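Local coordinates for formylmethanofuran--tetrahydromethanopterin formyltransferase (Methanosarcina barkeri, PDB 1M5S), which probably catalyses the reversible transfer of a formyl group from formylmethanofuran to tetrahydromethanopterin, an early step of methanogenesis from carbon dioxide, at residues T175-A180 / G199-S204; D185-L190 / Y245-N250. All coordinates share one frame; numbering follows the deposited sequence.

Contact 1. Residues T175-A180 / G199-S204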
loop_
_atom_site.group_PDB
_atom_site.type_symbol
_atom_site.label_atom_id
_atom_site.label_comp_id
_atom_site.label_asym_id
_atom_site.label_seq_id
_atom_site.Cartn_x
_atom_site.Cartn_y
_atom_site.Cartn_z
ATOM N N THR A 175 8.073 -12.609 15.442
ATOM C CA THR A 175 6.889 -13.328 15.912
ATOM C C THR A 175 5.956 -12.402 16.682
ATOM O O THR A 175 4.750 -12.344 16.409
ATOM C CB THR A 175 7.265 -14.502 16.836
ATOM O OG1 THR A 175 7.920 -15.522 16.076
ATOM C CG2 THR A 175 6.025 -15.088 17.494
ATOM N N ALA A 176 6.524 -11.682 17.649
ATOM C CA ALA A 176 5.744 -10.773 18.478
ATOM C C ALA A 176 5.204 -9.609 17.643
ATOM O O ALA A 176 4.045 -9.221 17.793
ATOM C CB ALA A 176 6.594 -10.256 19.640
ATOM N N LEU A 177 6.019 -9.101 16.719
ATOM C CA LEU A 177 5.596 -7.987 15.875
ATOM C C LEU A 177 4.467 -8.380 14.924
ATOM O O LEU A 177 3.534 -7.609 14.713
ATOM C CB LEU A 177 6.777 -7.439 15.069
ATOM C CG LEU A 177 6.477 -6.205 14.204
ATOM C CD1 LEU A 177 5.703 -5.160 15.015
ATOM C CD2 LEU A 177 7.777 -5.626 13.682
ATOM N N THR A 178 4.569 -9.567 14.330
ATOM C CA THR A 178 3.553 -10.042 13.390
ATOM C C THR A 178 2.227 -10.244 14.116
ATOM O O THR A 178 1.164 -9.899 13.594
ATOM C CB THR A 178 3.986 -11.360 12.730
ATOM O OG1 THR A 178 5.210 -11.140 12.019
ATOM C CG2 THR A 178 2.923 -11.859 11.759
ATOM N N ALA A 179 2.320 -10.711 15.359
ATOM C CA ALA A 179 1.156 -10.871 16.219
ATOM C C ALA A 179 0.512 -9.514 16.522
ATOM O O ALA A 179 -0.702 -9.358 16.386
ATOM C CB ALA A 179 1.561 -11.585 17.511
ATOM N N ALA A 180 1.350 -8.511 16.774
ATOM C CA ALA A 180 0.892 -7.145 17.009
ATOM C C ALA A 180 0.254 -6.569 15.751
ATOM O O ALA A 180 -0.827 -5.977 15.800
ATOM C CB ALA A 180 2.055 -6.273 17.449
ATOM N N GLY A 199 2.100 2.647 13.943
ATOM C CA GLY A 199 1.556 1.418 13.386
ATOM C C GLY A 199 0.600 0.734 14.345
ATOM O O GLY A 199 0.243 -0.428 14.149
ATOM N N GLY A 200 0.187 1.461 15.381
ATOM C CA GLY A 200 -0.678 0.908 16.406
ATOM C C GLY A 200 0.077 0.168 17.496
ATOM O O GLY A 200 -0.537 -0.418 18.391
ATOM N N ILE A 201 1.405 0.206 17.435
ATOM C CA ILE A 201 2.235 -0.726 18.200
ATOM C C ILE A 201 3.295 -0.041 19.073
ATOM O O ILE A 201 4.087 0.772 18.593
ATOM C CB ILE A 201 2.922 -1.759 17.254
ATOM C CG1 ILE A 201 1.862 -2.542 16.473
ATOM C CG2 ILE A 201 3.782 -2.726 18.062
ATOM C CD1 ILE A 201 2.398 -3.267 15.252
ATOM N N VAL A 202 3.307 -0.401 20.354
ATOM C CA VAL A 202 4.289 0.111 21.307
ATOM C C VAL A 202 5.514 -0.792 21.318
ATOM O O VAL A 202 5.438 -1.939 21.740
ATOM C CB VAL A 202 3.696 0.155 22.738
ATOM C CG1 VAL A 202 4.655 0.848 23.697
ATOM C CG2 VAL A 202 2.349 0.852 22.723
ATOM N N ALA A 203 6.647 -0.276 20.860
ATOM C CA ALA A 203 7.890 -1.032 20.903
ATOM C C ALA A 203 8.636 -0.816 22.222
ATOM O O ALA A 203 9.465 -1.634 22.617
ATOM C CB ALA A 203 8.773 -0.632 19.744
ATOM N N SER A 204 8.313 0.271 22.912
ATOM C CA SER A 204 9.099 0.717 24.056
ATOM C C SER A 204 8.580 0.209 25.402
ATOM O O SER A 204 9.285 -0.513 26.111
ATOM C CB SER A 204 9.193 2.250 24.068
ATOM O OG SER A 204 7.913 2.855 23.981
#
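Leu177 and Ala180, three residues apart and so on the same side of helix 173-187, meet the single side chain of Ile201 that the loop 199-204 sends toward them. The CG of Leu177 lies anti to the backbone N (chi1 -176°), which carries the CD1 methyl forward although the CB bond does not aim at the loop. That methyl meets CD1 of Ile201 at 3.8 Å, with the two side chains crossing at about a right angle. Leu177 also packs against Tyr245 of strand 243-251 and Pro100 of the second subunit.

At Ala180 the helix surface is low. The lone methyl points toward the loop, and Ile201 lies against it with both branches: Ala180 CB is 3.7 Å from CD1 of Ile201 and 4.0 Å from its CG2. A small residue suits this place because it lets the beta-branched side chain come close to the helix, while Trp32 of the second subunit also packs on Ile201. With no hydrogen bond between the segments, the contact is one of aliphatic carbons, mostly methyls, in van der Waals touch, so its stability probably comes from excluding water beside a subunit interface and depends on shape rather than bond direction.

Contact 2. Residues D185-L190 / Y245-N250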
loop_
_atom_site.group_PDB
_atom_site.type_symbol
_atom_site.label_atom_id
_atom_site.label_comp_id
_atom_site.label_asym_id
_atom_site.label_seq_id
_atom_site.Cartn_x
_atom_site.Cartn_y
_atom_site.Cartn_z
ATOM N N ASP A 185 -4.509 -4.706 12.803
ATOM C CA ASP A 185 -5.370 -4.780 11.624
ATOM C C ASP A 185 -6.788 -5.155 12.034
ATOM O O ASP A 185 -7.756 -4.696 11.434
ATOM C CB ASP A 185 -4.845 -5.822 10.629
ATOM C CG ASP A 185 -3.628 -5.341 9.853
ATOM O OD1 ASP A 185 -3.428 -4.117 9.705
ATOM O OD2 ASP A 185 -2.874 -6.199 9.357
ATOM N N THR A 186 -6.899 -6.032 13.028
ATOM C CA THR A 186 -8.198 -6.480 13.524
ATOM C C THR A 186 -8.924 -5.348 14.245
ATOM O O THR A 186 -10.102 -5.100 14.004
ATOM C CB THR A 186 -8.033 -7.653 14.499
ATOM O OG1 THR A 186 -7.198 -8.643 13.895
ATOM C CG2 THR A 186 -9.378 -8.274 14.824
ATOM N N ILE A 187 -8.193 -4.641 15.099
ATOM C CA ILE A 187 -8.753 -3.529 15.849
ATOM C C ILE A 187 -9.180 -2.381 14.927
ATOM O O ILE A 187 -10.199 -1.742 15.177
ATOM C CB ILE A 187 -7.748 -3.032 16.914
ATOM C CG1 ILE A 187 -7.515 -4.146 17.942
ATOM C CG2 ILE A 187 -8.273 -1.775 17.605
ATOM C CD1 ILE A 187 -6.382 -3.882 18.898
ATOM N N ALA A 188 -8.508 -2.235 13.785
ATOM C CA ALA A 188 -8.860 -1.174 12.840
ATOM C C ALA A 188 -10.141 -1.488 12.053
ATOM O O ALA A 188 -10.652 -0.635 11.327
ATOM C CB ALA A 188 -7.697 -0.900 11.892
ATOM N N GLU A 189 -10.673 -2.697 12.225
ATOM C CA GLU A 189 -11.991 -3.031 11.677
ATOM C C GLU A 189 -13.103 -2.625 12.643
ATOM O O GLU A 189 -14.276 -2.620 12.277
ATOM C CB GLU A 189 -12.124 -4.533 11.415
ATOM C CG GLU A 189 -11.091 -5.163 10.494
ATOM C CD GLU A 189 -11.161 -6.700 10.502
ATOM O OE1 GLU A 189 -11.886 -7.281 11.348
ATOM O OE2 GLU A 189 -10.472 -7.333 9.675
ATOM N N LEU A 190 -12.734 -2.383 13.898
ATOM C CA LEU A 190 -13.709 -2.203 14.974
ATOM C C LEU A 190 -14.056 -0.739 15.263
ATOM O O LEU A 190 -13.174 0.111 15.419
ATOM C CB LEU A 190 -13.202 -2.878 16.254
ATOM C CG LEU A 190 -12.973 -4.392 16.204
ATOM C CD1 LEU A 190 -12.448 -4.871 17.542
ATOM C CD2 LEU A 190 -14.263 -5.100 15.861
ATOM N N TYR A 245 5.842 -6.867 22.536
ATOM C CA TYR A 245 5.194 -5.671 22.009
ATOM C C TYR A 245 3.895 -5.447 22.765
ATOM O O TYR A 245 3.255 -6.401 23.219
ATOM C CB TYR A 245 4.901 -5.811 20.503
ATOM C CG TYR A 245 6.121 -5.636 19.629
ATOM C CD1 TYR A 245 6.653 -4.368 19.381
ATOM C CD2 TYR A 245 6.778 -6.740 19.094
ATOM C CE1 TYR A 245 7.811 -4.210 18.626
ATOM C CE2 TYR A 245 7.933 -6.593 18.349
ATOM C CZ TYR A 245 8.445 -5.329 18.121
ATOM O OH TYR A 245 9.618 -5.203 17.431
ATOM N N GLU A 246 3.529 -4.179 22.921
ATOM C CA GLU A 246 2.280 -3.809 23.562
ATOM C C GLU A 246 1.388 -3.078 22.563
ATOM O O GLU A 246 1.877 -2.382 21.674
ATOM C CB GLU A 246 2.566 -2.916 24.769
ATOM C CG GLU A 246 1.329 -2.282 25.378
ATOM C CD GLU A 246 1.648 -1.290 26.487
ATOM O OE1 GLU A 246 2.826 -0.885 26.628
ATOM O OE2 GLU A 246 0.700 -0.915 27.217
ATOM N N ILE A 247 0.086 -3.334 22.646
ATOM C CA ILE A 247 -0.889 -2.576 21.880
ATOM C C ILE A 247 -1.733 -1.748 22.846
ATOM O O ILE A 247 -2.331 -2.296 23.769
ATOM C CB ILE A 247 -1.779 -3.517 21.031
ATOM C CG1 ILE A 247 -0.914 -4.193 19.958
ATOM C CG2 ILE A 247 -2.920 -2.740 20.380
ATOM C CD1 ILE A 247 -1.685 -4.848 18.878
ATOM N N VAL A 248 -1.585 -0.424 22.756
ATOM C CA VAL A 248 -2.408 0.513 23.520
ATOM C C VAL A 248 -3.661 0.889 22.739
ATOM O O VAL A 248 -3.598 1.165 21.546
ATOM C CB VAL A 248 -1.625 1.796 23.867
ATOM C CG1 VAL A 248 -2.520 2.774 24.608
ATOM C CG2 VAL A 248 -0.418 1.452 24.717
ATOM N N ILE A 249 -4.788 0.923 23.440
ATOM C CA ILE A 249 -6.112 1.099 22.843
ATOM C C ILE A 249 -6.851 2.234 23.575
ATOM O O ILE A 249 -6.984 2.202 24.799
ATOM C CB ILE A 249 -6.949 -0.210 22.968
ATOM C CG1 ILE A 249 -6.179 -1.382 22.355
ATOM C CG2 ILE A 249 -8.302 -0.052 22.299
ATOM C CD1 ILE A 249 -6.753 -2.734 22.661
ATOM N N ASN A 250 -7.176 3.301 22.848
ATOM C CA ASN A 250 -8.105 4.319 23.335
ATOM C C ASN A 250 -9.459 4.045 22.720
ATOM O O ASN A 250 -9.548 3.414 21.671
ATOM C CB ASN A 250 -7.640 5.718 22.938
ATOM C CG ASN A 250 -6.355 6.122 23.623
ATOM O OD1 ASN A 250 -5.714 5.313 24.294
ATOM N ND2 ASN A 250 -5.962 7.377 23.449
#
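Ile187, toward the C-terminal part of helix 173-187, points its side chain at the strand 245-250 and reaches two isoleucines there with one atom, its terminal CD1. Toward Ile247 the two side chains run in opposite senses and slide past each other, so that the end of one lies by the branch of the other: CD1 of Ile187 is 3.9 Å from the CG2 methyl of Ile247. Ile249 is met differently. Its chain crosses that of Ile187 at a slant, end methyl beside end methyl, CD1 of Ile187 to CD1 of Ile249 at 4.0 Å.

The extended form of Ile187 explains this reach. CG1 is anti to the carbonyl carbon (chi1 -64°) and CD1 continues outward (chi2 170°), placing the methyl at the two strand side chains. Alternation along the strand puts Ile247 and Ile249 on the same face, toward the helix, and beta-branched residues suit an extended backbone. A type I turn runs from Ile187 to Leu190, with Leu190 N bonded to Ile187 O at 2.9 Å. Met261 of helix 254-268 also packs on Ile249, and Ala183 and Val184 pack on Ile247. This is helix-on-sheet packing in an alpha/beta sandwich, made by three buried isoleucines; no hydrogen bond crosses between the two segments, so shape and apolar burial alone govern this contact.

In the fold
Both contacts are buried and apolar, and both use helix 173-187: contact 1 its first half, contact 2 its C-terminal part, with centres about 10 Å apart. What meets the helix differs: in contact 2 a strand near the middle of the chain, in contact 1 a loop segment between strands 193-194 and 243-251, farther out. Both touch the second subunit, contact 1 partly through Leu177 and Ile201, contact 2 through Tyr245 and Glu246. The loop and strand are themselves joined, since Val202 N lies 2.8 Å from Glu246 O, a probable hydrogen bond. Tyr245 bridges the sites, packing on Leu177 and Ile201. In these two contacts the helix side chains meet their partners through aliphatic carbons.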